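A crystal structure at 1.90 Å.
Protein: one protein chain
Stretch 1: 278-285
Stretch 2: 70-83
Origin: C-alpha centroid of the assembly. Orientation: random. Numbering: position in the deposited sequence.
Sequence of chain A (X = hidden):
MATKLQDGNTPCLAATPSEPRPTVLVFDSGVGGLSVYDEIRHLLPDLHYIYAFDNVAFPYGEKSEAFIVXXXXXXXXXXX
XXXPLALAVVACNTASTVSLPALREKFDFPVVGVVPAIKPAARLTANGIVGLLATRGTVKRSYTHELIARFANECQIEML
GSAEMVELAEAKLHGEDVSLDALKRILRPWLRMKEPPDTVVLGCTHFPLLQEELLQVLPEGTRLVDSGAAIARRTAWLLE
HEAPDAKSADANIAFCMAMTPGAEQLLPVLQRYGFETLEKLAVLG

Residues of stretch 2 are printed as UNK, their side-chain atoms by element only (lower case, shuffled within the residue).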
# COMPACT_ATOMS: atom_id res chain seq x y z
N LEU A 278 10.63 -6.06 -15.91
CA LEU A 278 9.40 -6.66 -15.39
C LEU A 278 9.43 -8.12 -15.83
O LEU A 278 9.49 -8.40 -17.03
CB LEU A 278 8.17 -5.98 -15.97
CG LEU A 278 6.84 -6.69 -15.69
CD1 LEU A 278 6.50 -6.62 -14.21
CD2 LEU A 278 5.74 -6.05 -16.51
N GLU A 279 9.41 -9.04 -14.87
CA GLU A 279 9.42 -10.46 -15.17
C GLU A 279 8.27 -11.18 -14.47
O GLU A 279 7.71 -10.67 -13.49
CB GLU A 279 10.74 -11.11 -14.72
CG GLU A 279 11.98 -10.66 -15.48
CD GLU A 279 13.24 -11.34 -14.97
OE1 GLU A 279 14.35 -10.90 -15.35
OE2 GLU A 279 13.13 -12.31 -14.19
N LYS A 280 7.92 -12.35 -14.98
CA LYS A 280 6.87 -13.15 -14.38
C LYS A 280 7.48 -14.01 -13.27
O LYS A 280 8.54 -14.61 -13.45
CB LYS A 280 6.21 -14.07 -15.41
CG LYS A 280 5.30 -15.12 -14.78
CD LYS A 280 4.57 -15.94 -15.82
CE LYS A 280 3.71 -17.01 -15.17
NZ LYS A 280 2.83 -17.69 -16.18
N LEU A 281 6.81 -14.05 -12.13
CA LEU A 281 7.29 -14.85 -11.01
C LEU A 281 6.44 -16.11 -10.92
O LEU A 281 5.21 -16.04 -10.93
CB LEU A 281 7.18 -14.06 -9.71
CG LEU A 281 7.65 -14.80 -8.45
CD1 LEU A 281 9.15 -15.00 -8.50
CD2 LEU A 281 7.25 -13.99 -7.22
N ALA A 282 7.09 -17.27 -10.83
CA ALA A 282 6.37 -18.54 -10.72
C ALA A 282 5.98 -18.75 -9.26
O ALA A 282 6.84 -18.86 -8.39
CB ALA A 282 7.26 -19.69 -11.20
N VAL A 283 4.67 -18.82 -9.00
CA VAL A 283 4.17 -19.01 -7.65
C VAL A 283 3.49 -20.37 -7.44
O VAL A 283 2.84 -20.89 -8.34
CB VAL A 283 3.14 -17.91 -7.30
CG1 VAL A 283 2.64 -18.09 -5.88
CG2 VAL A 283 3.78 -16.54 -7.47
N LEU A 284 3.64 -20.92 -6.24
CA LEU A 284 3.04 -22.21 -5.89
C LEU A 284 1.93 -22.03 -4.86
O LEU A 284 1.93 -22.70 -3.82
CB LEU A 284 4.09 -23.17 -5.31
CG LEU A 284 5.41 -23.39 -6.05
CD1 LEU A 284 6.18 -24.51 -5.35
CD2 LEU A 284 5.15 -23.76 -7.50
N GLY A 285 1.00 -21.12 -5.13
CA GLY A 285 -0.08 -20.87 -4.19
C GLY A 285 -0.93 -19.66 -4.52
O GLY A 285 -2.16 -19.72 -4.32
OXT GLY A 285 -0.38 -18.64 -4.96
N UNK A 70 -2.75 -17.35 2.44
CA UNK A 70 -2.02 -18.38 1.70
C UNK A 70 -1.33 -17.82 0.46
O UNK A 70 -0.19 -18.18 0.15
o UNK A 70 -2.75 -21.05 4.51
c UNK A 70 -2.97 -19.50 1.26
o UNK A 70 -1.52 -21.51 2.74
c UNK A 70 -3.58 -20.34 2.39
c UNK A 70 -2.54 -21.01 3.27
N UNK A 71 -2.04 -16.94 -0.24
CA UNK A 71 -1.52 -16.33 -1.46
C UNK A 71 -0.30 -15.46 -1.21
O UNK A 71 0.71 -15.60 -1.90
n UNK A 71 -0.92 -17.09 -6.89
n UNK A 71 -1.64 -15.19 -5.81
n UNK A 71 -1.01 -15.08 -8.01
c UNK A 71 -1.87 -15.86 -4.53
c UNK A 71 -2.22 -14.84 -3.44
c UNK A 71 -1.19 -15.79 -6.90
c UNK A 71 -2.62 -15.51 -2.13
N UNK A 72 -0.38 -14.57 -0.23
CA UNK A 72 0.75 -13.69 0.06
C UNK A 72 1.96 -14.49 0.56
O UNK A 72 3.10 -14.17 0.21
c UNK A 72 1.55 -11.71 1.37
c UNK A 72 0.36 -12.61 1.09
c UNK A 72 -0.80 -11.77 0.53
N UNK A 73 1.71 -15.51 1.36
CA UNK A 73 2.80 -16.35 1.85
C UNK A 73 3.46 -17.06 0.65
O UNK A 73 4.68 -17.17 0.59
c UNK A 73 1.93 -16.74 4.18
c UNK A 73 2.30 -17.41 2.87
c UNK A 73 3.39 -18.46 3.12
N UNK A 74 2.65 -17.52 -0.30
CA UNK A 74 3.19 -18.20 -1.48
C UNK A 74 4.01 -17.23 -2.35
O UNK A 74 5.06 -17.59 -2.88
c UNK A 74 2.07 -18.83 -2.31
N UNK A 75 3.52 -16.00 -2.52
CA UNK A 75 4.26 -15.05 -3.32
C UNK A 75 5.61 -14.68 -2.68
O UNK A 75 6.63 -14.62 -3.36
c UNK A 75 4.30 -12.69 -4.22
c UNK A 75 1.23 -12.99 -4.71
c UNK A 75 3.42 -13.77 -3.59
c UNK A 75 2.24 -14.12 -4.51
N UNK A 76 5.63 -14.45 -1.37
CA UNK A 76 6.90 -14.10 -0.71
C UNK A 76 7.85 -15.30 -0.77
O UNK A 76 9.06 -15.15 -0.86
c UNK A 76 5.81 -12.44 0.85
c UNK A 76 8.05 -13.43 1.43
c UNK A 76 6.69 -13.69 0.77
N UNK A 77 7.29 -16.50 -0.72
CA UNK A 77 8.10 -17.70 -0.79
C UNK A 77 8.79 -17.77 -2.16
O UNK A 77 9.98 -18.08 -2.25
c UNK A 77 7.22 -18.95 -0.60
c UNK A 77 8.04 -20.23 -0.75
o UNK A 77 6.65 -18.90 0.72
N UNK A 78 8.04 -17.45 -3.21
CA UNK A 78 8.57 -17.48 -4.57
C UNK A 78 9.64 -16.40 -4.75
O UNK A 78 10.67 -16.64 -5.37
c UNK A 78 7.45 -17.28 -5.59
N UNK A 79 9.39 -15.22 -4.20
CA UNK A 79 10.38 -14.16 -4.32
C UNK A 79 11.68 -14.58 -3.63
O UNK A 79 12.76 -14.41 -4.19
c UNK A 79 11.00 -11.79 -3.77
c UNK A 79 9.89 -12.83 -3.69
c UNK A 79 8.65 -12.32 -4.42
N UNK A 80 11.55 -15.13 -2.43
CA UNK A 80 12.70 -15.58 -1.64
C UNK A 80 13.55 -16.60 -2.39
O UNK A 80 14.75 -16.74 -2.13
n UNK A 80 13.45 -16.66 2.92
c UNK A 80 13.41 -16.75 0.51
c UNK A 80 12.99 -17.29 1.86
c UNK A 80 12.25 -16.20 -0.31
o UNK A 80 12.26 -18.29 1.94
N UNK A 81 12.93 -17.33 -3.31
CA UNK A 81 13.65 -18.32 -4.09
C UNK A 81 14.52 -17.64 -5.14
O UNK A 81 15.61 -18.13 -5.46
c UNK A 81 13.32 -21.24 -3.36
o UNK A 81 13.42 -21.44 -2.13
c UNK A 81 12.18 -20.37 -3.87
c UNK A 81 12.67 -19.28 -4.77
o UNK A 81 14.11 -21.73 -4.20
N UNK A 82 14.04 -16.52 -5.66
CA UNK A 82 14.79 -15.76 -6.65
C UNK A 82 15.91 -14.96 -5.98
O UNK A 82 17.02 -14.87 -6.51
n UNK A 82 14.53 -13.68 -12.09
c UNK A 82 13.85 -14.59 -11.40
c UNK A 82 13.85 -14.82 -7.42
n UNK A 82 14.40 -15.20 -10.36
c UNK A 82 12.92 -15.52 -8.41
n UNK A 82 12.60 -14.88 -11.76
c UNK A 82 13.72 -16.19 -9.53
N UNK A 83 15.60 -14.38 -4.82
CA UNK A 83 16.59 -13.60 -4.08
C UNK A 83 16.39 -13.66 -2.57
O UNK A 83 15.28 -13.46 -2.08
c UNK A 83 17.76 -10.95 -8.40
c UNK A 83 16.03 -11.59 -6.87
c UNK A 83 18.30 -11.48 -6.13
c UNK A 83 16.52 -12.11 -4.45
c UNK A 83 16.96 -11.73 -5.85
c UNK A 83 16.42 -11.20 -8.15
o UNK A 83 18.16 -10.56 -9.67
c UNK A 83 18.70 -11.09 -7.40
O HOH W 1 -0.19 -19.31 -8.87
O HOH W 2 5.25 -20.20 -4.00
O HOH W 3 10.12 -17.12 -10.75
O HOH W 4 11.23 -15.04 -14.27

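Position 70 carries three carbons, the third bearing two oxygens, and its side chain comes no nearer than 5.6 Å, CB to Gly285 O; it is Glu70, an exposed acid on the helix surface. Position 71 has three carbons, a nitrogen, then a carbon with two more nitrogens, one of them 2.5 Å from Gly285 OXT: Arg71. Its CA-to-CB bond runs sideways, but the long side chain, with a turn at chi2 (63°), brings NH1 to a hydrogen-bonded salt bridge with the C-terminal carboxylate, OXT lying at the edge of the guanidinium, near its plane. NE and NH2 are satisfied elsewhere in the structure.

Positions 72 and 73 each show one carbon carrying two carbons and touch nothing on stretch 1: Val72, buried and pointing away, and Val73, partly exposed, where a modest apolar side chain is tolerated. The single carbon at position 74 lies 3.5 Å from Gly285 CA and 3.7 Å from Val283 CG1; this is Ala74, small enough for such close approach. An ideal CB on Gly285 would itself clash, 2.5 Å from Ala74 CB.

Position 75 has four carbons, forked at the first with one arm two carbons long; a carbon of that arm lies 4.1 Å from Val283 CG2. It is Ile75, buried and branched. Position 76, another carbon carrying two carbons, is Val76, buried and directed away. At position 77 one carbon bears an oxygen and a carbon; this is Thr77, whose OG1 donates to Val73 O at 2.6 Å, satisfying the hydroxyl within the helix.

The lone carbon of position 78 sits 3.3 Å from Ala282 O and 3.7 Å from Leu281 CD2, close packing that the short side chain of Ala78 permits. Position 79 has three carbons, forked at the first, one of them 3.5 Å from Leu281 CD2: Val79, apolar against apolar.

Positions 80 and 81 make no contact. Both have three carbons; the first ends in one oxygen and one nitrogen, Gln80, a polar amide suited to partial exposure; the second ends in two oxygens, Glu81, whose exposed end leads away. Position 82 has three carbons, a nitrogen, then a carbon with two more nitrogens, one 2.9 Å from Glu279 OE2: Arg82. NH2 donates at 172°, a nearly straight hydrogen bond within a salt bridge, while aliphatic CG packs 3.8 Å from Leu281 CD1. Position 83, one carbon then a six-carbon ring bearing oxygen, is Tyr83, partly exposed, its OH hydrogen-bonded elsewhere in the structure; it is the first residue to leave helical geometry.

The contact thus combines an apolar centre with two charged ends. Leu281 and Val283 pack on Ala74, Ile75, Ala78 and Val79, while Arg71 and Arg82 hold Gly285 and Glu279. Water 2 adds a bridge, donating to Ala74 O at 2.8 Å and accepting from Leu284 N at 2.9 Å.

Stretch 2 70-83: ERVVAIVTAVQERY
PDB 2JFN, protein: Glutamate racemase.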